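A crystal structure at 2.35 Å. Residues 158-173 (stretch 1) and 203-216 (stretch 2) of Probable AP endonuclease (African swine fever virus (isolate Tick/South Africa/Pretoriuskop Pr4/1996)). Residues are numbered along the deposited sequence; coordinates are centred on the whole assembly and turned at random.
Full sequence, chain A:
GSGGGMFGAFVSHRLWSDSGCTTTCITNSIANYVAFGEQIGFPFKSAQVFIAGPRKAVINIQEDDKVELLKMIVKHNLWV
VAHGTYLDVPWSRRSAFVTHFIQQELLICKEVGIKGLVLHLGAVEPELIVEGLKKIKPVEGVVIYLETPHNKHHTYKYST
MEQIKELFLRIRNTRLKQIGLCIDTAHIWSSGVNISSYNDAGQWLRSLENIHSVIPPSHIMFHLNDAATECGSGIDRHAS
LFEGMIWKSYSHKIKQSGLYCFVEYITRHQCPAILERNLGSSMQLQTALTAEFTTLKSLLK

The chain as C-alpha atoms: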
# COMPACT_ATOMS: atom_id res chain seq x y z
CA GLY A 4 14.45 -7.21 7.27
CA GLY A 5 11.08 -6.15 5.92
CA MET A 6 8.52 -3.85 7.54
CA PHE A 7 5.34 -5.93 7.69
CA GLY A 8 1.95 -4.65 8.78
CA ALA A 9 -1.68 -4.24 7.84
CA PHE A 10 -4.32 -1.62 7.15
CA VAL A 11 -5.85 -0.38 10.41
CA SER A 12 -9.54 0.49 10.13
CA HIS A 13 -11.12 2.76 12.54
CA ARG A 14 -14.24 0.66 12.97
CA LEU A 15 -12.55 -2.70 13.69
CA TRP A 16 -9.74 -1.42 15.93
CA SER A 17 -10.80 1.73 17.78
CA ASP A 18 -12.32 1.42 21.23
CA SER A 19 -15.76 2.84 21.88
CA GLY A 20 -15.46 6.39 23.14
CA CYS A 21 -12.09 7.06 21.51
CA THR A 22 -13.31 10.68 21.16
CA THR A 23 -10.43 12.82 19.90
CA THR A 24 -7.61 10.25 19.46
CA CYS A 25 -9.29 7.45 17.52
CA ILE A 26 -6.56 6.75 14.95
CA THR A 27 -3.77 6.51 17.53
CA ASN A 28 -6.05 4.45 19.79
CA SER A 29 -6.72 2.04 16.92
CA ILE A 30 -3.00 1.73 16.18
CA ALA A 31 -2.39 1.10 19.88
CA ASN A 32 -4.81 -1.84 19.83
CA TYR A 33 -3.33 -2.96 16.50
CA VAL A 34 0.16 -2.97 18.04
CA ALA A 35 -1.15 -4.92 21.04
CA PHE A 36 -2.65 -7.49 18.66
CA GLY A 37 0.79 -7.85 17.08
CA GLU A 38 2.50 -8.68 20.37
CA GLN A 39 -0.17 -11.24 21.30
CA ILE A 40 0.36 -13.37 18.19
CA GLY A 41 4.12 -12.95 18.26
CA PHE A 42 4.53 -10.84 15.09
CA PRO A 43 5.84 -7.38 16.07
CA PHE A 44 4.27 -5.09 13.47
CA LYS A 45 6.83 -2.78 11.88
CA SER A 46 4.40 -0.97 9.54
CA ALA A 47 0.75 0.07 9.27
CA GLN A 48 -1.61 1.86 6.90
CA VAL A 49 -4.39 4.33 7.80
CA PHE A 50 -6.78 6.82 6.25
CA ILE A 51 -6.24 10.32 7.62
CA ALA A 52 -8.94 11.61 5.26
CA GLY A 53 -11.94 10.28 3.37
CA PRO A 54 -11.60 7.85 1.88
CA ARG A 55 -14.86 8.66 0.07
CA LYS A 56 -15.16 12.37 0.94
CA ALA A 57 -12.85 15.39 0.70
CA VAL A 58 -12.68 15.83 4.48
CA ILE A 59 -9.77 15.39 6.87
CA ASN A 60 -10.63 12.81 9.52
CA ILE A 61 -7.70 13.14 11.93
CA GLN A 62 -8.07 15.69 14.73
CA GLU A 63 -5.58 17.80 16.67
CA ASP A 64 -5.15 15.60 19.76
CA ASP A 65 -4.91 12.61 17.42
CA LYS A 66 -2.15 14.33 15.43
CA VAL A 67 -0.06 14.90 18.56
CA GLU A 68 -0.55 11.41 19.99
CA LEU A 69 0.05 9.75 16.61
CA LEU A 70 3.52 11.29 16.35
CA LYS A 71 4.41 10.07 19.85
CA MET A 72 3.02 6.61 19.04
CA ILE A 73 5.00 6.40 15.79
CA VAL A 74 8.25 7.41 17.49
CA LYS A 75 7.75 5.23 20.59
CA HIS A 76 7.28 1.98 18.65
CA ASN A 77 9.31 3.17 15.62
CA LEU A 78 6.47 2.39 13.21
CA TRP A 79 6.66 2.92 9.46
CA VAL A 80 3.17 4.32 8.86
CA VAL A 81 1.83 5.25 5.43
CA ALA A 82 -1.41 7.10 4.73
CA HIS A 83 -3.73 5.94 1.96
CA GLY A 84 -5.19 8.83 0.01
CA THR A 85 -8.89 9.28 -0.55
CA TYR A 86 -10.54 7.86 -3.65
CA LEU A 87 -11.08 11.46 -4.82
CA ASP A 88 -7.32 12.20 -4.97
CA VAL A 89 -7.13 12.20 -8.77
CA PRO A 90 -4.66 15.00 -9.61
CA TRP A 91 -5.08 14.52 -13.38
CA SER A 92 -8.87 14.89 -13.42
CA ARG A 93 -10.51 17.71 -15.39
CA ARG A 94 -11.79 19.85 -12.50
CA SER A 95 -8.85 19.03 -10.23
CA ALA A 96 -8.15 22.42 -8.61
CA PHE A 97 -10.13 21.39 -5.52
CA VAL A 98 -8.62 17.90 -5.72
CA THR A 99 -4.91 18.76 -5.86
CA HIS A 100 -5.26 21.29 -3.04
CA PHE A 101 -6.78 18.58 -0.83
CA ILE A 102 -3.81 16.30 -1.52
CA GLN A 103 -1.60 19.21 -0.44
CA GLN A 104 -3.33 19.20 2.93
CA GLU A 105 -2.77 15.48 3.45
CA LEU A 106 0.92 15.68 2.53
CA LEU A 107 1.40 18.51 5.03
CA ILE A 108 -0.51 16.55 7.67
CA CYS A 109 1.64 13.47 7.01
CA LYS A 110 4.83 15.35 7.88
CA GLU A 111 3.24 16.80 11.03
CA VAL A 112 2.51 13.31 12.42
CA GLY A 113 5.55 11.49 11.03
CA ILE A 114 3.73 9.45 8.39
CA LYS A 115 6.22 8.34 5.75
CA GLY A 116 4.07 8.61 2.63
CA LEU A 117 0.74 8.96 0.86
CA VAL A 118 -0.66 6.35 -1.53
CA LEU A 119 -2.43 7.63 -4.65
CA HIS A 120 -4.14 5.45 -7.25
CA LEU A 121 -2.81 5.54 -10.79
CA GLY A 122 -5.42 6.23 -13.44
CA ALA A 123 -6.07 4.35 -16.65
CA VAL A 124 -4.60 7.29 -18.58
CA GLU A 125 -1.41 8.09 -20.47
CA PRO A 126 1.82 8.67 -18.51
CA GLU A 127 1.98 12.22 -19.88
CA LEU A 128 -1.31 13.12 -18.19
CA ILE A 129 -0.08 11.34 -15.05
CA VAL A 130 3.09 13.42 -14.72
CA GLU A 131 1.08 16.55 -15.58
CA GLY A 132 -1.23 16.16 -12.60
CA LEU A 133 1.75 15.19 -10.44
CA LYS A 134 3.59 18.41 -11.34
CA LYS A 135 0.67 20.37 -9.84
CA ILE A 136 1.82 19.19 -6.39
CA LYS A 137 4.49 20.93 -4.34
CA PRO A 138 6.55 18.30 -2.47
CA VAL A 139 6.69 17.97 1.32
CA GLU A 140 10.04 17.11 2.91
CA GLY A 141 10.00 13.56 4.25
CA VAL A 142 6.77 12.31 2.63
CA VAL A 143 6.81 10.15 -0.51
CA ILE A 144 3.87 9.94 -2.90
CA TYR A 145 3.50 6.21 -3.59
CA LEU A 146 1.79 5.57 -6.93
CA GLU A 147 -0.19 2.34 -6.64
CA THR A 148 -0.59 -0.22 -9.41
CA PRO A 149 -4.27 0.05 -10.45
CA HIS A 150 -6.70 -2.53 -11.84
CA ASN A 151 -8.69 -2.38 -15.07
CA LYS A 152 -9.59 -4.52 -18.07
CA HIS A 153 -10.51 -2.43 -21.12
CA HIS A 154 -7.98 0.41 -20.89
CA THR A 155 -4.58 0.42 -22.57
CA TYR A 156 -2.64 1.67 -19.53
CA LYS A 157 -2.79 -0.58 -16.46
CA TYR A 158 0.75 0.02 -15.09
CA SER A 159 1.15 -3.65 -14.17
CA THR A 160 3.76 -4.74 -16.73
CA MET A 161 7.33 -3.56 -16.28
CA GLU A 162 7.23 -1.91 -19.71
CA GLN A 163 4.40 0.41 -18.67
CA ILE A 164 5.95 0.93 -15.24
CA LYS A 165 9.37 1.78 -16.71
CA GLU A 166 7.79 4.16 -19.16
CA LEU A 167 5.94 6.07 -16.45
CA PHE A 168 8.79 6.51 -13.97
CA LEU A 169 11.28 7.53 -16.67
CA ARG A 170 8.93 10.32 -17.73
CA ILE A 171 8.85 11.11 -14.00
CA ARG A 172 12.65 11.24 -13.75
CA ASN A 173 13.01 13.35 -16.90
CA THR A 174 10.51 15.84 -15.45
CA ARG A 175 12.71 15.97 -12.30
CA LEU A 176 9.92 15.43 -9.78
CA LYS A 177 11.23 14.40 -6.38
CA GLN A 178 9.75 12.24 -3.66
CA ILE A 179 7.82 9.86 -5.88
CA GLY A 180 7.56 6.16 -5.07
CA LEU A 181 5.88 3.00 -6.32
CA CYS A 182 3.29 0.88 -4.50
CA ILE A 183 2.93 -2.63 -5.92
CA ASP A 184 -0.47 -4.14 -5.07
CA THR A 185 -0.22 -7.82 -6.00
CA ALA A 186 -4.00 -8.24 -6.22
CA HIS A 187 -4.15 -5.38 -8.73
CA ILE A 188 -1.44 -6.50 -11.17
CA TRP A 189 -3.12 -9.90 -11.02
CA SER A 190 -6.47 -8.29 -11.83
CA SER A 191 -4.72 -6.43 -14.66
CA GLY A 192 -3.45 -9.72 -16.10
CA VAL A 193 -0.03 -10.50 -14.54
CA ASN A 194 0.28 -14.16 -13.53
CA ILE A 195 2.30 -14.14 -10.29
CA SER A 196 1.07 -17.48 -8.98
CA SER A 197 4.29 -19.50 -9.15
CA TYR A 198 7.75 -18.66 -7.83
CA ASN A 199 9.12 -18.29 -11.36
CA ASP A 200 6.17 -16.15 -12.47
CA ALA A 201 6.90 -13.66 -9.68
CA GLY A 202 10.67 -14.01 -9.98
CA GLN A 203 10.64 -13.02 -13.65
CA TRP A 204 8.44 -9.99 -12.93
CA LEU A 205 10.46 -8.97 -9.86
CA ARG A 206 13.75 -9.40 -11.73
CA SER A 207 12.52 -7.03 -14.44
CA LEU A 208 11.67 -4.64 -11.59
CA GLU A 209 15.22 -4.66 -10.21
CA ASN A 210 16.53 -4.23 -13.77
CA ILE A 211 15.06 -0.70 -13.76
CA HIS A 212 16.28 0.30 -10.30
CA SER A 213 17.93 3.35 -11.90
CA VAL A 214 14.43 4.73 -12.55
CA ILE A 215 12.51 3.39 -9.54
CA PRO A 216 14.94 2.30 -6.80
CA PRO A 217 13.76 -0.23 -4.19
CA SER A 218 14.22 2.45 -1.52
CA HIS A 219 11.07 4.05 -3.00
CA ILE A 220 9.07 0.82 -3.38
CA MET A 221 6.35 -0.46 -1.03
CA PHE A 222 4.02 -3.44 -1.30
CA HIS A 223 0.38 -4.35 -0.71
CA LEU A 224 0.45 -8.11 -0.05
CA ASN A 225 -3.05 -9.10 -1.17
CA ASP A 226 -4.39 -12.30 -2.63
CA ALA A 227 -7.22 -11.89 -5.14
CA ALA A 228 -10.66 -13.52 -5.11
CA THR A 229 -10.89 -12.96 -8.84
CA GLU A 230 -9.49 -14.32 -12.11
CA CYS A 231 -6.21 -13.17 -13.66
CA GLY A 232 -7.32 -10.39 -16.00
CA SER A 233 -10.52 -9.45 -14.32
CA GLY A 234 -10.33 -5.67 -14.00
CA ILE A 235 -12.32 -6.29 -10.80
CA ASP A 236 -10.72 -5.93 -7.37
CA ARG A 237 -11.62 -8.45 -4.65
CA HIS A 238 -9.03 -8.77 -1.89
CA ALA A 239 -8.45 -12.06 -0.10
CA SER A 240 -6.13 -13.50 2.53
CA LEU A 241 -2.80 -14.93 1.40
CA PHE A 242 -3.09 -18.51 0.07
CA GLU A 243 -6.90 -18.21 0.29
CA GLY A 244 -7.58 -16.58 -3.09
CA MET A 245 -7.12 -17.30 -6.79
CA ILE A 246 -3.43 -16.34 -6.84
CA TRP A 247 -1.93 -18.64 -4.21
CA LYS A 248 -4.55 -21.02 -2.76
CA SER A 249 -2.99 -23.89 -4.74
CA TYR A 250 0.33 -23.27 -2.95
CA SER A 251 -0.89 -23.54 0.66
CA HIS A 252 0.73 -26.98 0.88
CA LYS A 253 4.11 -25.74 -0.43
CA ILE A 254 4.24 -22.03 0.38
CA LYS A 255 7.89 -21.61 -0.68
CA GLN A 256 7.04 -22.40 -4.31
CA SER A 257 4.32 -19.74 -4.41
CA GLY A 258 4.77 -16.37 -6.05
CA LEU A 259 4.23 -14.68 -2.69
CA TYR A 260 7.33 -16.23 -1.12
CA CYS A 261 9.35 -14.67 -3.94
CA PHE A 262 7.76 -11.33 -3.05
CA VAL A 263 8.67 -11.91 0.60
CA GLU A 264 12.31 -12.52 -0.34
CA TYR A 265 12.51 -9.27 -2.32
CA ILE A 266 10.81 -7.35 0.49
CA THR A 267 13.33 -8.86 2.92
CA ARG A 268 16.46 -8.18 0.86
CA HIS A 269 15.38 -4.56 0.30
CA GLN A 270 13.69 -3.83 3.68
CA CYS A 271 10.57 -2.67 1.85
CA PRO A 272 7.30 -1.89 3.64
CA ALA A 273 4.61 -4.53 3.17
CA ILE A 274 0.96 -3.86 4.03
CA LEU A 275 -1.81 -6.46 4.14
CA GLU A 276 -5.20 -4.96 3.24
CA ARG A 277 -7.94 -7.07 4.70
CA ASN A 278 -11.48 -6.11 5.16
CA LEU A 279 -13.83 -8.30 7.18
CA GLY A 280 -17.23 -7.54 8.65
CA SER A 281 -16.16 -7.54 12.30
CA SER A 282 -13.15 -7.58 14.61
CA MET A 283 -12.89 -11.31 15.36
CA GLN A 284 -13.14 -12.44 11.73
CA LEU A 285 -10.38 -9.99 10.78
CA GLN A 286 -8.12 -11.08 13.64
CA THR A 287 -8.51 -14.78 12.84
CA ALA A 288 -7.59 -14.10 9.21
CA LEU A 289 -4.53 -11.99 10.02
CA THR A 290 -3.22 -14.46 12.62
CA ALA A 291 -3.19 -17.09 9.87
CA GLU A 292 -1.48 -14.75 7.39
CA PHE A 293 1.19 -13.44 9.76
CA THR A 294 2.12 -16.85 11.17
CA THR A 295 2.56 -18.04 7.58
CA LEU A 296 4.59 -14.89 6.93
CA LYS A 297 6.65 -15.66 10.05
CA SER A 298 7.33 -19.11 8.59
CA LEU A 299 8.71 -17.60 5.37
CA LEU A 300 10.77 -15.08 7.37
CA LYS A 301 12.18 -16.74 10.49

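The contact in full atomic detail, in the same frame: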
# COMPACT_ATOMS: atom_id res chain seq x y z
N TYR A 158 -0.42 -0.15 -15.95
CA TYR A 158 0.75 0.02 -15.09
C TYR A 158 0.99 -1.21 -14.22
O TYR A 158 1.28 -1.12 -13.03
CB TYR A 158 0.63 1.28 -14.24
CG TYR A 158 0.55 2.55 -15.06
CD1 TYR A 158 1.69 3.10 -15.65
CD2 TYR A 158 -0.66 3.20 -15.26
CE1 TYR A 158 1.62 4.25 -16.40
CE2 TYR A 158 -0.73 4.36 -16.01
CZ TYR A 158 0.41 4.88 -16.58
OH TYR A 158 0.34 6.03 -17.33
N SER A 159 0.86 -2.39 -14.84
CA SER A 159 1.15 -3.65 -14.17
C SER A 159 2.27 -4.44 -14.83
O SER A 159 2.86 -5.30 -14.17
CB SER A 159 -0.11 -4.53 -14.11
OG SER A 159 -1.10 -3.92 -13.30
N THR A 160 2.58 -4.18 -16.09
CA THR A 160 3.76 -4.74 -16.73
C THR A 160 4.94 -3.79 -16.55
O THR A 160 4.77 -2.58 -16.44
CB THR A 160 3.51 -4.99 -18.22
OG1 THR A 160 3.04 -3.78 -18.84
CG2 THR A 160 2.48 -6.09 -18.41
N MET A 161 6.14 -4.37 -16.52
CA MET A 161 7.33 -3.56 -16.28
C MET A 161 7.58 -2.57 -17.40
O MET A 161 8.21 -1.53 -17.18
CB MET A 161 8.55 -4.46 -16.08
CG MET A 161 9.59 -3.86 -15.15
SD MET A 161 8.87 -3.37 -13.57
CE MET A 161 8.24 -4.95 -13.00
N GLU A 162 7.09 -2.86 -18.61
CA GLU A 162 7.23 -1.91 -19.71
C GLU A 162 6.45 -0.63 -19.43
O GLU A 162 6.96 0.48 -19.61
CB GLU A 162 6.76 -2.56 -21.02
N GLN A 163 5.19 -0.77 -18.99
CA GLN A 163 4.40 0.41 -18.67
C GLN A 163 4.89 1.09 -17.41
O GLN A 163 4.79 2.32 -17.29
CB GLN A 163 2.92 0.03 -18.54
CG GLN A 163 2.25 -0.33 -19.85
CD GLN A 163 0.74 -0.15 -19.80
OE1 GLN A 163 0.15 -0.08 -18.72
NE2 GLN A 163 0.12 -0.05 -20.97
N ILE A 164 5.41 0.33 -16.45
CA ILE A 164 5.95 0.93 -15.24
C ILE A 164 7.24 1.70 -15.55
O ILE A 164 7.44 2.82 -15.07
CB ILE A 164 6.18 -0.14 -14.15
CG1 ILE A 164 4.85 -0.77 -13.73
CG2 ILE A 164 6.89 0.46 -12.95
CD1 ILE A 164 4.97 -1.75 -12.59
N LYS A 165 8.12 1.11 -16.36
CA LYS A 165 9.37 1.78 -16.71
C LYS A 165 9.10 3.05 -17.51
O LYS A 165 9.79 4.06 -17.33
CB LYS A 165 10.28 0.83 -17.48
N GLU A 166 8.12 3.01 -18.37
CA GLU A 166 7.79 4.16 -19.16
C GLU A 166 7.34 5.31 -18.28
O GLU A 166 7.81 6.41 -18.44
CB GLU A 166 6.73 3.81 -20.20
CG GLU A 166 6.26 4.98 -21.04
CD GLU A 166 5.01 4.73 -21.87
OE1 GLU A 166 4.48 5.73 -22.33
OE2 GLU A 166 4.54 3.61 -22.08
N LEU A 167 6.48 5.03 -17.31
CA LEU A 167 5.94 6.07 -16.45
C LEU A 167 7.03 6.74 -15.62
O LEU A 167 7.17 7.97 -15.63
CB LEU A 167 4.86 5.49 -15.53
CG LEU A 167 4.43 6.38 -14.36
CD1 LEU A 167 3.78 7.66 -14.87
CD2 LEU A 167 3.51 5.63 -13.42
N PHE A 168 7.82 5.94 -14.90
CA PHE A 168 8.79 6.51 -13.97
C PHE A 168 9.96 7.18 -14.68
O PHE A 168 10.61 8.04 -14.08
CB PHE A 168 9.29 5.44 -13.01
CG PHE A 168 8.42 5.28 -11.79
CD1 PHE A 168 7.28 4.49 -11.82
CD2 PHE A 168 8.75 5.92 -10.61
CE1 PHE A 168 6.49 4.35 -10.70
CE2 PHE A 168 7.96 5.79 -9.48
CZ PHE A 168 6.82 5.00 -9.53
N LEU A 169 10.25 6.81 -15.93
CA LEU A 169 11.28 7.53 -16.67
C LEU A 169 10.79 8.91 -17.08
O LEU A 169 11.55 9.89 -17.00
CB LEU A 169 11.71 6.73 -17.90
CG LEU A 169 12.92 7.31 -18.64
CD1 LEU A 169 14.05 6.29 -18.71
CD2 LEU A 169 12.52 7.77 -20.03
N ARG A 170 9.54 9.01 -17.51
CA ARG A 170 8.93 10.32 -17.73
C ARG A 170 8.87 11.12 -16.43
O ARG A 170 8.92 12.35 -16.46
CB ARG A 170 7.54 10.15 -18.33
CG ARG A 170 6.94 11.43 -18.87
CD ARG A 170 5.68 11.15 -19.66
NE ARG A 170 5.19 12.34 -20.35
CZ ARG A 170 5.58 12.71 -21.56
NH1 ARG A 170 6.46 11.98 -22.23
NH2 ARG A 170 5.08 13.81 -22.11
N ILE A 171 8.78 10.43 -15.29
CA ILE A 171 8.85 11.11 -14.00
C ILE A 171 10.26 11.65 -13.77
O ILE A 171 10.43 12.81 -13.38
CB ILE A 171 8.43 10.15 -12.87
CG1 ILE A 171 6.91 9.94 -12.88
CG2 ILE A 171 8.89 10.67 -11.52
CD1 ILE A 171 6.41 9.05 -11.77
N ARG A 172 11.28 10.83 -14.01
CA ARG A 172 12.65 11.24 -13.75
C ARG A 172 13.11 12.33 -14.70
O ARG A 172 13.88 13.21 -14.31
CB ARG A 172 13.59 10.03 -13.82
CG ARG A 172 14.95 10.27 -13.19
CD ARG A 172 15.90 9.14 -13.52
NE ARG A 172 16.05 8.97 -14.96
CZ ARG A 172 16.80 8.03 -15.53
NH1 ARG A 172 17.47 7.16 -14.78
NH2 ARG A 172 16.88 7.95 -16.85
N ASN A 173 12.66 12.29 -15.96
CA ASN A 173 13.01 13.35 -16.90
C ASN A 173 12.37 14.67 -16.51
O ASN A 173 12.96 15.73 -16.74
CB ASN A 173 12.61 12.95 -18.32
CG ASN A 173 13.35 11.74 -18.83
OD1 ASN A 173 14.46 11.44 -18.37
ND2 ASN A 173 12.75 11.03 -19.78
N GLN A 203 10.39 -13.70 -12.38
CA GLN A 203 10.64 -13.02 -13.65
C GLN A 203 10.15 -11.58 -13.61
O GLN A 203 10.84 -10.67 -14.08
CB GLN A 203 9.96 -13.79 -14.79
N TRP A 204 8.97 -11.35 -13.03
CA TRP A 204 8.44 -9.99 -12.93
C TRP A 204 9.28 -9.15 -11.97
O TRP A 204 9.57 -7.98 -12.26
CB TRP A 204 6.98 -10.04 -12.47
CG TRP A 204 6.25 -8.74 -12.60
CD1 TRP A 204 5.54 -8.30 -13.69
CD2 TRP A 204 6.14 -7.70 -11.61
NE1 TRP A 204 5.01 -7.06 -13.44
CE2 TRP A 204 5.36 -6.67 -12.17
CE3 TRP A 204 6.63 -7.55 -10.31
CZ2 TRP A 204 5.05 -5.51 -11.47
CZ3 TRP A 204 6.33 -6.39 -9.62
CH2 TRP A 204 5.55 -5.38 -10.21
N LEU A 205 9.68 -9.73 -10.84
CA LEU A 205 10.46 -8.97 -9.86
C LEU A 205 11.89 -8.74 -10.33
O LEU A 205 12.51 -7.75 -9.94
CB LEU A 205 10.45 -9.69 -8.51
CG LEU A 205 9.14 -9.59 -7.73
CD1 LEU A 205 9.18 -10.47 -6.49
CD2 LEU A 205 8.85 -8.15 -7.36
N ARG A 206 12.43 -9.63 -11.16
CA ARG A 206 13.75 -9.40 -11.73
C ARG A 206 13.72 -8.24 -12.72
O ARG A 206 14.64 -7.41 -12.74
CB ARG A 206 14.27 -10.67 -12.41
N SER A 207 12.68 -8.17 -13.55
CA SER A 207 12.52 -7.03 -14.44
C SER A 207 12.33 -5.73 -13.66
O SER A 207 12.65 -4.65 -14.16
CB SER A 207 11.34 -7.26 -15.39
OG SER A 207 10.14 -7.42 -14.67
N LEU A 208 11.80 -5.83 -12.44
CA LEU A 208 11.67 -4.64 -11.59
C LEU A 208 13.04 -4.15 -11.14
O LEU A 208 13.34 -2.95 -11.22
CB LEU A 208 10.78 -4.95 -10.39
CG LEU A 208 10.70 -3.84 -9.35
CD1 LEU A 208 10.05 -2.60 -9.95
CD2 LEU A 208 9.94 -4.30 -8.11
N GLU A 209 13.88 -5.06 -10.64
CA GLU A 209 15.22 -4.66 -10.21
C GLU A 209 16.06 -4.17 -11.38
O GLU A 209 16.95 -3.33 -11.20
CB GLU A 209 15.92 -5.83 -9.51
CG GLU A 209 15.10 -6.45 -8.39
CD GLU A 209 15.84 -6.46 -7.07
OE1 GLU A 209 16.25 -5.37 -6.61
OE2 GLU A 209 16.00 -7.55 -6.49
N ASN A 210 15.79 -4.66 -12.59
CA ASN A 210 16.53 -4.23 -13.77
C ASN A 210 16.23 -2.80 -14.18
O ASN A 210 16.83 -2.31 -15.14
CB ASN A 210 16.24 -5.18 -14.95
CG ASN A 210 16.95 -6.51 -14.81
OD1 ASN A 210 17.87 -6.66 -14.01
ND2 ASN A 210 16.52 -7.49 -15.60
N ILE A 211 15.31 -2.11 -13.50
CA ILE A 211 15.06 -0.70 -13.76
C ILE A 211 15.18 0.08 -12.46
O ILE A 211 14.51 1.10 -12.26
CB ILE A 211 13.68 -0.48 -14.42
CG1 ILE A 211 12.55 -0.94 -13.50
CG2 ILE A 211 13.60 -1.22 -15.75
CD1 ILE A 211 11.17 -0.57 -14.00
N HIS A 212 16.06 -0.38 -11.57
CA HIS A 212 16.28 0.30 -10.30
C HIS A 212 16.76 1.73 -10.51
O HIS A 212 16.53 2.59 -9.65
CB HIS A 212 17.29 -0.47 -9.45
CG HIS A 212 18.65 -0.58 -10.07
ND1 HIS A 212 19.50 0.50 -10.20
CD2 HIS A 212 19.31 -1.64 -10.61
CE1 HIS A 212 20.62 0.11 -10.78
NE2 HIS A 212 20.53 -1.19 -11.04
N SER A 213 17.44 2.00 -11.62
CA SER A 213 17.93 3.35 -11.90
C SER A 213 16.81 4.34 -12.18
O SER A 213 17.08 5.54 -12.27
CB SER A 213 18.90 3.31 -13.08
N VAL A 214 15.58 3.87 -12.33
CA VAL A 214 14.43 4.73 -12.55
C VAL A 214 13.47 4.69 -11.37
O VAL A 214 12.87 5.71 -11.02
CB VAL A 214 13.71 4.35 -13.86
CG1 VAL A 214 12.78 5.46 -14.27
CG2 VAL A 214 14.72 4.05 -14.96
N ILE A 215 13.30 3.53 -10.75
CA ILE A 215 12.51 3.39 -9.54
C ILE A 215 13.30 2.51 -8.57
O ILE A 215 13.22 1.27 -8.62
CB ILE A 215 11.10 2.83 -9.84
CG1 ILE A 215 10.36 2.46 -8.55
CG2 ILE A 215 11.17 1.66 -10.83
CD1 ILE A 215 10.13 3.64 -7.62
N PRO A 216 14.10 3.11 -7.69
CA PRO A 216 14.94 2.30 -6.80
C PRO A 216 14.10 1.62 -5.74
O PRO A 216 13.02 2.12 -5.36
CB PRO A 216 15.90 3.33 -6.18
CG PRO A 216 15.17 4.62 -6.27
CD PRO A 216 14.36 4.55 -7.53

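Helix 161-173 runs beside helix 203-209 and the turns that follow it, the two axes nearly parallel (20°) and 10.4 Å apart at closest approach; together the stretches bury 650 Å², mostly apolar, with a hydrogen bond near each end. At the first end, Trp 204 NE1 donates to Ser 159 O (2.9 Å, 142° at the hydrogen). This carbonyl lies just before the helix, outside its i to i+4 ladder, and sits near the plane of the indole, where the N-H points; the bond satisfies the indole's one polar group in a buried place. Thr 160, the N-cap residue, spends its own carbonyl on the helix, with Ile 164 N 3.0 Å from Thr 160 O.

Met 161, in the first turn of its helix, has the largest covered area, 118 Å². Its bent chain (t, p, p) lays CE over one face of the Trp 204 six-membered ring, 3.6 Å from the centroid, and also brings CE to 3.6 Å from Leu 208 CB, while SD meets Ile 211 CD1 at 3.6 Å. An unbranched, flexible thioether suits such a winding path. Nearby, Ser 207 OG donates back to Trp 204 O (2.5 Å), so the hydroxyl is satisfied within its own helix and lies 3.5 Å from Met 161 CE. Ile 164 CD1 adds a contact to Trp 204 CZ2 (3.9 Å).

Farther along, Val 214 CG1 packs against the helix backbone, 3.3 Å from Leu 169 N, and reaches Phe 168 CB at 3.7 Å. Ile 215 covers one face of the Phe 168 ring, its CB 4.3 Å from the centroid. At the far end, exposed Arg 172 extends NH1 to Ser 213 O (3.0 Å, 129°), a weak hydrogen bond made at the guanidinium edge, while Val 214 CG2 lies over one face, 4.2 Å from Arg 172 NH1.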